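Local coordinates for tryptophan decarboxylase 1 (PDB 6KHO) that catalyses the pyridoxal 5'-phosphate-dependent decarboxylation of L-tryptophan to tryptamine and of 5-hydroxy-L-tryptophan to serotonin, at the interface of chains A and B. Coordinates in Å, arbitrary orientation; residue numbers count along the deposited sequence, not the author numbering. Chains: chain A/B, Tryptophan decarboxylase 1.

The three contacts sample one two-fold symmetric interface of the homodimer, and each recurs with the chains exchanged. Measured between the centres of their C-alpha atoms, contacts 2 and 3 are about 12 Å apart, and contact 1 is about 24 Å from contact 2 and 28 Å from contact 3. A:Val378 belongs to contacts 2 and 3, its side chain facing the apolar patch, its carbonyl the watered region. Both also draw on helices 175-193 and 215-223 of chain B. The centre of contact 1 is about 32 Å from A:Tyr359, though A:Phe103 adjoins the serotonin-binding Phe104; contact 3 brings active-site residues of both chains together.

Contact 1: the interface of chains A and B. Residues chain A 93, 95, 103, 106, 336; chain B 123-125, 127, 131.
The indole N-H of A:Trp95 points at the backbone carbonyl of B:Ala131, NE1 to O 2.9 Å. The bond is fairly straight, 159° at the hydrogen, and the oxygen lies close to the indole plane at its edge, so it fixes the ring's rotation. B:Asn123 is gripped at several points. Its carbonyl O accepts from the hydroxyl OG of A:Ser106 at 2.9 Å, and its amide oxygen OD1 offers an in-plane lone pair to the backbone N of A:Leu336 at 3.1 Å. CG anti to the backbone N (chi1 -156°) puts the amide between A:Leu336 N, through OD1, and A:Ser106 O, through a weak bond from ND2.

A:Phe103 and B:Phe127 meet edge to face, their planes 87° apart, with CZ of B:Phe127 standing over the centre of the A:Phe103 ring. The same CZ touches the rim of the indole at A:Trp95 CH2, 3.8 Å away, wedging B:Phe127 between two rings of chain A.

B:Val125 lays CG2 over the six-membered ring of A:Trp95, 3.7 Å from its centroid, and meets A:Leu336 CD2 with both methyls. B:Thr124 CB packs on A:Trp95 CD1 at 3.6 Å.

All this is loop against loop: the chain B residues lie between helices 110-122 and 133-149, A:Trp95, A:Phe103 and A:Ser106 precede helix 110-122 of chain A, and A:Leu336 comes from the loop between helix 328-331 and strand 339-343.

Contact 2: the interface of chains A and B. Residues chain A 180, 223, 378; chain B 180, 184, 223, 378.
Helices 175-194 of chain A and 175-193 of chain B face each other near the dimer two-fold, and A:Leu180 meets its own counterpart B:Leu180 there. Each helix begins at residue 175, in the cofactor-binding segment, so this apolar patch lies beside the cofactor-binding regions of both subunits. The two leucines reach toward each other tip to tip, CD2 to CD2 at 3.7 Å. Both hold CG anti to the backbone N (chi1 172° in A:Leu180, -180° in B:Leu180), which extends the branch carrying CD2 across the interface.

Flanking this pair, A:Leu223, the last residue of helix 215-223, sends CD2 against B:Val184, whose side chain it crosses at about a right angle. Both methyls of the valine take part, CG2 at 3.8 Å and CG1 at 3.9 Å from that CD2. From the loop, B:Val378 comes across A:Leu180, CG1 to CD2 4.1 Å, while A:Val378 CG1 faces B:Leu223 CD1 at 4.2 Å. No hydrogen bond or salt bridge crosses the patch; its side chains meet through methyl groups, so packing alone holds it. The backbone carbonyl O of A:Leu223 sits 3.7 Å from the methyl CG2 of B:Val184.

Contact 3: the interface of chains A and B. Residues chain A 355, 359, 378-380; chain B 174, 176, 214, 216, 219.
A:Tyr359 and B:His214 cross at about a right angle, edge to face (planes 88°), with the phenol hydroxyl at the imidazole's NE2 edge. The OH lies in the imidazole plane and shares a hydrogen bond with NE2, OH to NE2 2.8 Å; the model does not settle its direction. At the other ring nitrogen, ND1 accepts the backbone N-H of B:Thr216 at 2.9 Å, nearly straight at 170°, so bonds at both nitrogens hold the imidazole's rotation.

A:Val380 comes obliquely over B:Thr216, CG2 to CB 3.6 Å, and also touches the imidazole at CE1. An alanine at B:His214 would probably leave the A:Tyr359 hydroxyl and the B:Thr216 N-H without their mates and open a gap beside A:Val380 CG2.

B:Thr216 holds OG1 anti to its backbone N (chi1 -159°), where it shares a hydrogen bond with B:Ser176 OG and reaches water 1, which continues to A:Val378 O. B:Ser176 CB packs on A:Gly379 CA at 3.5 Å, with no glycine side chain to intervene.

B:Lys219 stretches past A:Thr355 CG2. Its terminal amine NZ bonds A:Val378 O weakly, and water 2 links it to A:Gly379 O.

The contact joins the proton donor A:Tyr359 to the serotonin-binding B:His214, and unites cofactor-binding A:Val380 and B:Ser176 across the dimer.

Contact 1: the interface of chains A and B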
# COMPACT_ATOMS: atom_id res chain seq x y z
N THR A 93 8.84 18.99 -5.38
CA THR A 93 7.65 19.81 -5.57
C THR A 93 6.92 19.89 -4.24
O THR A 93 6.65 18.86 -3.61
CB THR A 93 6.76 19.18 -6.65
OG1 THR A 93 7.45 19.21 -7.90
CG2 THR A 93 5.42 19.91 -6.75
N TRP A 95 4.11 19.96 -2.23
CA TRP A 95 2.68 19.74 -2.03
C TRP A 95 2.16 20.48 -0.80
O TRP A 95 1.00 20.91 -0.79
CB TRP A 95 2.41 18.24 -1.89
CG TRP A 95 2.42 17.53 -3.19
CD1 TRP A 95 3.51 17.21 -3.94
CD2 TRP A 95 1.28 17.05 -3.92
NE1 TRP A 95 3.12 16.56 -5.09
CE2 TRP A 95 1.76 16.44 -5.10
CE3 TRP A 95 -0.10 17.06 -3.68
CZ2 TRP A 95 0.91 15.85 -6.04
CZ3 TRP A 95 -0.94 16.48 -4.62
CH2 TRP A 95 -0.44 15.90 -5.79
N PHE A 103 -3.87 19.48 -9.00
CA PHE A 103 -4.47 18.16 -8.72
C PHE A 103 -5.53 18.34 -7.63
O PHE A 103 -6.44 19.16 -7.81
CB PHE A 103 -3.33 17.20 -8.41
CG PHE A 103 -2.21 17.25 -9.42
CD1 PHE A 103 -2.46 16.98 -10.75
CD2 PHE A 103 -0.93 17.61 -9.05
CE1 PHE A 103 -1.45 17.05 -11.70
CE2 PHE A 103 0.10 17.68 -9.99
CZ PHE A 103 -0.17 17.40 -11.31
N SER A 106 -3.11 17.44 -0.77
CA SER A 106 -2.94 16.34 0.17
C SER A 106 -3.03 16.96 1.56
O SER A 106 -2.01 17.30 2.17
CB SER A 106 -1.62 15.61 -0.06
OG SER A 106 -0.52 16.50 -0.07
N LEU A 336 -1.11 10.61 3.46
CA LEU A 336 -1.11 9.37 2.67
C LEU A 336 -0.40 8.25 3.44
O LEU A 336 0.51 8.51 4.24
CB LEU A 336 -0.41 9.61 1.33
CG LEU A 336 -1.21 10.29 0.19
CD1 LEU A 336 -1.32 11.80 0.37
CD2 LEU A 336 -0.57 9.95 -1.16
N ASN B 123 4.43 14.92 2.77
CA ASN B 123 3.15 14.43 2.24
C ASN B 123 3.01 14.70 0.74
O ASN B 123 1.99 15.19 0.26
CB ASN B 123 1.99 15.04 3.02
CG ASN B 123 0.73 14.19 2.95
OD1 ASN B 123 0.80 12.96 2.96
ND2 ASN B 123 -0.42 14.83 2.91
N THR B 124 4.06 14.35 -0.01
CA THR B 124 4.03 14.52 -1.46
C THR B 124 3.48 13.26 -2.13
O THR B 124 3.50 12.16 -1.57
CB THR B 124 5.42 14.85 -2.01
OG1 THR B 124 6.31 13.76 -1.78
CG2 THR B 124 5.99 16.12 -1.36
N VAL B 125 2.98 13.44 -3.34
CA VAL B 125 2.42 12.35 -4.14
C VAL B 125 3.21 12.28 -5.44
O VAL B 125 3.11 13.18 -6.28
CB VAL B 125 0.93 12.54 -4.43
CG1 VAL B 125 0.31 11.21 -4.78
CG2 VAL B 125 0.22 13.17 -3.23
N PHE B 127 3.16 10.66 -8.42
CA PHE B 127 2.63 9.89 -9.54
C PHE B 127 3.25 10.28 -10.87
O PHE B 127 2.99 9.60 -11.87
CB PHE B 127 1.10 10.02 -9.62
CG PHE B 127 0.57 11.40 -9.40
CD1 PHE B 127 0.89 12.43 -10.26
CD2 PHE B 127 -0.29 11.66 -8.35
CE1 PHE B 127 0.38 13.71 -10.07
CE2 PHE B 127 -0.81 12.93 -8.15
CZ PHE B 127 -0.46 13.96 -9.02
N ALA B 131 5.66 15.66 -10.52
CA ALA B 131 4.88 15.82 -9.29
C ALA B 131 5.75 15.81 -8.04
O ALA B 131 5.25 16.18 -6.97
CB ALA B 131 3.80 14.74 -9.19

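Contact 2: the interface of chains A and B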
# COMPACT_ATOMS: atom_id res chain seq x y z
N LEU A 180 -10.01 -2.35 -7.79
CA LEU A 180 -9.58 -3.68 -8.24
C LEU A 180 -10.31 -4.78 -7.48
O LEU A 180 -10.77 -5.76 -8.08
CB LEU A 180 -8.07 -3.82 -8.08
CG LEU A 180 -7.46 -5.21 -8.32
CD1 LEU A 180 -7.82 -5.74 -9.72
CD2 LEU A 180 -5.96 -5.17 -8.16
N LEU A 223 -6.14 -4.90 -15.26
CA LEU A 223 -5.48 -5.76 -14.28
C LEU A 223 -6.31 -7.00 -13.99
O LEU A 223 -5.79 -8.13 -13.95
CB LEU A 223 -5.24 -4.98 -12.98
CG LEU A 223 -4.08 -3.98 -12.92
CD1 LEU A 223 -4.03 -3.32 -11.54
CD2 LEU A 223 -2.75 -4.64 -13.23
N VAL A 378 -5.63 -6.92 -1.37
CA VAL A 378 -4.78 -7.74 -2.25
C VAL A 378 -3.73 -8.51 -1.46
O VAL A 378 -3.56 -9.72 -1.63
CB VAL A 378 -4.15 -6.85 -3.34
CG1 VAL A 378 -3.01 -7.59 -4.06
CG2 VAL A 378 -5.23 -6.40 -4.33
N LEU B 180 1.32 -9.77 -8.37
CA LEU B 180 0.21 -9.42 -9.25
C LEU B 180 0.70 -8.67 -10.49
O LEU B 180 0.31 -9.00 -11.62
CB LEU B 180 -0.84 -8.60 -8.51
CG LEU B 180 -2.04 -8.20 -9.38
CD1 LEU B 180 -2.81 -9.44 -9.87
CD2 LEU B 180 -2.98 -7.25 -8.66
N VAL B 184 0.52 -9.99 -14.36
CA VAL B 184 -0.23 -9.28 -15.40
C VAL B 184 0.65 -9.02 -16.61
O VAL B 184 0.21 -9.17 -17.76
CB VAL B 184 -0.82 -7.98 -14.83
CG1 VAL B 184 -1.17 -7.02 -15.94
CG2 VAL B 184 -2.06 -8.28 -13.96
N LEU B 223 -6.59 -13.40 -9.18
CA LEU B 223 -6.90 -11.99 -9.37
C LEU B 223 -6.60 -11.55 -10.80
O LEU B 223 -7.35 -10.75 -11.38
CB LEU B 223 -6.11 -11.12 -8.38
CG LEU B 223 -6.36 -11.31 -6.88
CD1 LEU B 223 -5.57 -10.29 -6.06
CD2 LEU B 223 -7.84 -11.16 -6.61
N VAL B 378 -0.33 -1.20 -8.51
CA VAL B 378 -1.79 -1.17 -8.65
C VAL B 378 -2.28 0.28 -8.75
O VAL B 378 -2.97 0.65 -9.71
CB VAL B 378 -2.47 -1.95 -7.51
CG1 VAL B 378 -2.24 -3.44 -7.70
CG2 VAL B 378 -1.95 -1.52 -6.16

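Contact 3: the interface of chains A and B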
# COMPACT_ATOMS: atom_id res chain seq x y z
N THR A 355 -7.82 -16.30 1.98
CA THR A 355 -6.90 -17.43 1.99
C THR A 355 -6.92 -18.02 3.39
O THR A 355 -7.37 -17.37 4.34
CB THR A 355 -5.46 -17.03 1.62
OG1 THR A 355 -5.01 -16.00 2.53
CG2 THR A 355 -5.39 -16.54 0.19
N TYR A 359 -0.07 -21.48 8.57
CA TYR A 359 0.75 -20.75 9.54
C TYR A 359 0.01 -19.56 10.15
O TYR A 359 0.43 -19.06 11.21
CB TYR A 359 2.07 -20.32 8.89
CG TYR A 359 2.03 -19.02 8.10
CD1 TYR A 359 1.44 -18.96 6.85
CD2 TYR A 359 2.60 -17.86 8.62
CE1 TYR A 359 1.39 -17.77 6.14
CE2 TYR A 359 2.56 -16.67 7.90
CZ TYR A 359 1.96 -16.63 6.67
OH TYR A 359 1.92 -15.44 5.96
N VAL A 378 -5.63 -6.92 -1.37
CA VAL A 378 -4.78 -7.74 -2.25
C VAL A 378 -3.73 -8.51 -1.46
O VAL A 378 -3.56 -9.72 -1.63
CB VAL A 378 -4.15 -6.85 -3.34
CG1 VAL A 378 -3.01 -7.59 -4.06
CG2 VAL A 378 -5.23 -6.40 -4.33
N GLY A 379 -3.00 -7.82 -0.58
CA GLY A 379 -1.84 -8.40 0.08
C GLY A 379 -2.17 -9.10 1.40
O GLY A 379 -3.32 -9.26 1.79
N VAL A 380 -1.11 -9.51 2.09
CA VAL A 380 -1.25 -10.19 3.38
C VAL A 380 -0.99 -9.19 4.50
O VAL A 380 -1.91 -8.83 5.24
CB VAL A 380 -0.32 -11.42 3.48
CG1 VAL A 380 -0.60 -12.21 4.78
CG2 VAL A 380 -0.50 -12.33 2.27
N THR B 174 3.50 -4.50 -1.02
CA THR B 174 3.51 -5.89 -0.58
C THR B 174 4.16 -6.78 -1.64
O THR B 174 4.24 -6.42 -2.82
CB THR B 174 2.08 -6.43 -0.29
OG1 THR B 174 1.29 -6.41 -1.48
CG2 THR B 174 1.36 -5.61 0.78
N SER B 176 2.66 -9.48 -2.46
CA SER B 176 1.47 -9.81 -3.25
C SER B 176 1.30 -8.85 -4.41
O SER B 176 0.96 -9.26 -5.52
CB SER B 176 0.22 -9.78 -2.38
OG SER B 176 0.32 -10.65 -1.26
N HIS B 214 3.93 -19.07 -1.12
CA HIS B 214 2.88 -18.49 -0.30
C HIS B 214 1.53 -18.59 -1.01
O HIS B 214 1.44 -18.40 -2.22
CB HIS B 214 3.19 -17.03 0.03
CG HIS B 214 2.46 -16.51 1.23
ND1 HIS B 214 1.09 -16.31 1.25
CD2 HIS B 214 2.91 -16.17 2.47
CE1 HIS B 214 0.73 -15.86 2.44
NE2 HIS B 214 1.81 -15.76 3.19
N THR B 216 -0.67 -16.48 -1.02
CA THR B 216 -1.02 -15.23 -1.68
C THR B 216 -0.61 -15.22 -3.15
O THR B 216 -1.20 -14.48 -3.94
CB THR B 216 -0.41 -14.04 -0.92
OG1 THR B 216 -1.14 -12.85 -1.25
CG2 THR B 216 1.04 -13.87 -1.26
N LYS B 219 -3.57 -16.81 -4.98
CA LYS B 219 -4.61 -15.78 -5.00
C LYS B 219 -4.32 -14.73 -6.07
O LYS B 219 -5.23 -14.32 -6.81
CB LYS B 219 -4.71 -15.12 -3.63
CG LYS B 219 -5.48 -13.79 -3.63
CD LYS B 219 -5.52 -13.23 -2.19
CE LYS B 219 -6.13 -11.83 -2.11
NZ LYS B 219 -6.20 -11.36 -0.69
O HOH W 1 -2.71 -11.75 -3.68
O HOH W 2 -4.36 -11.58 1.10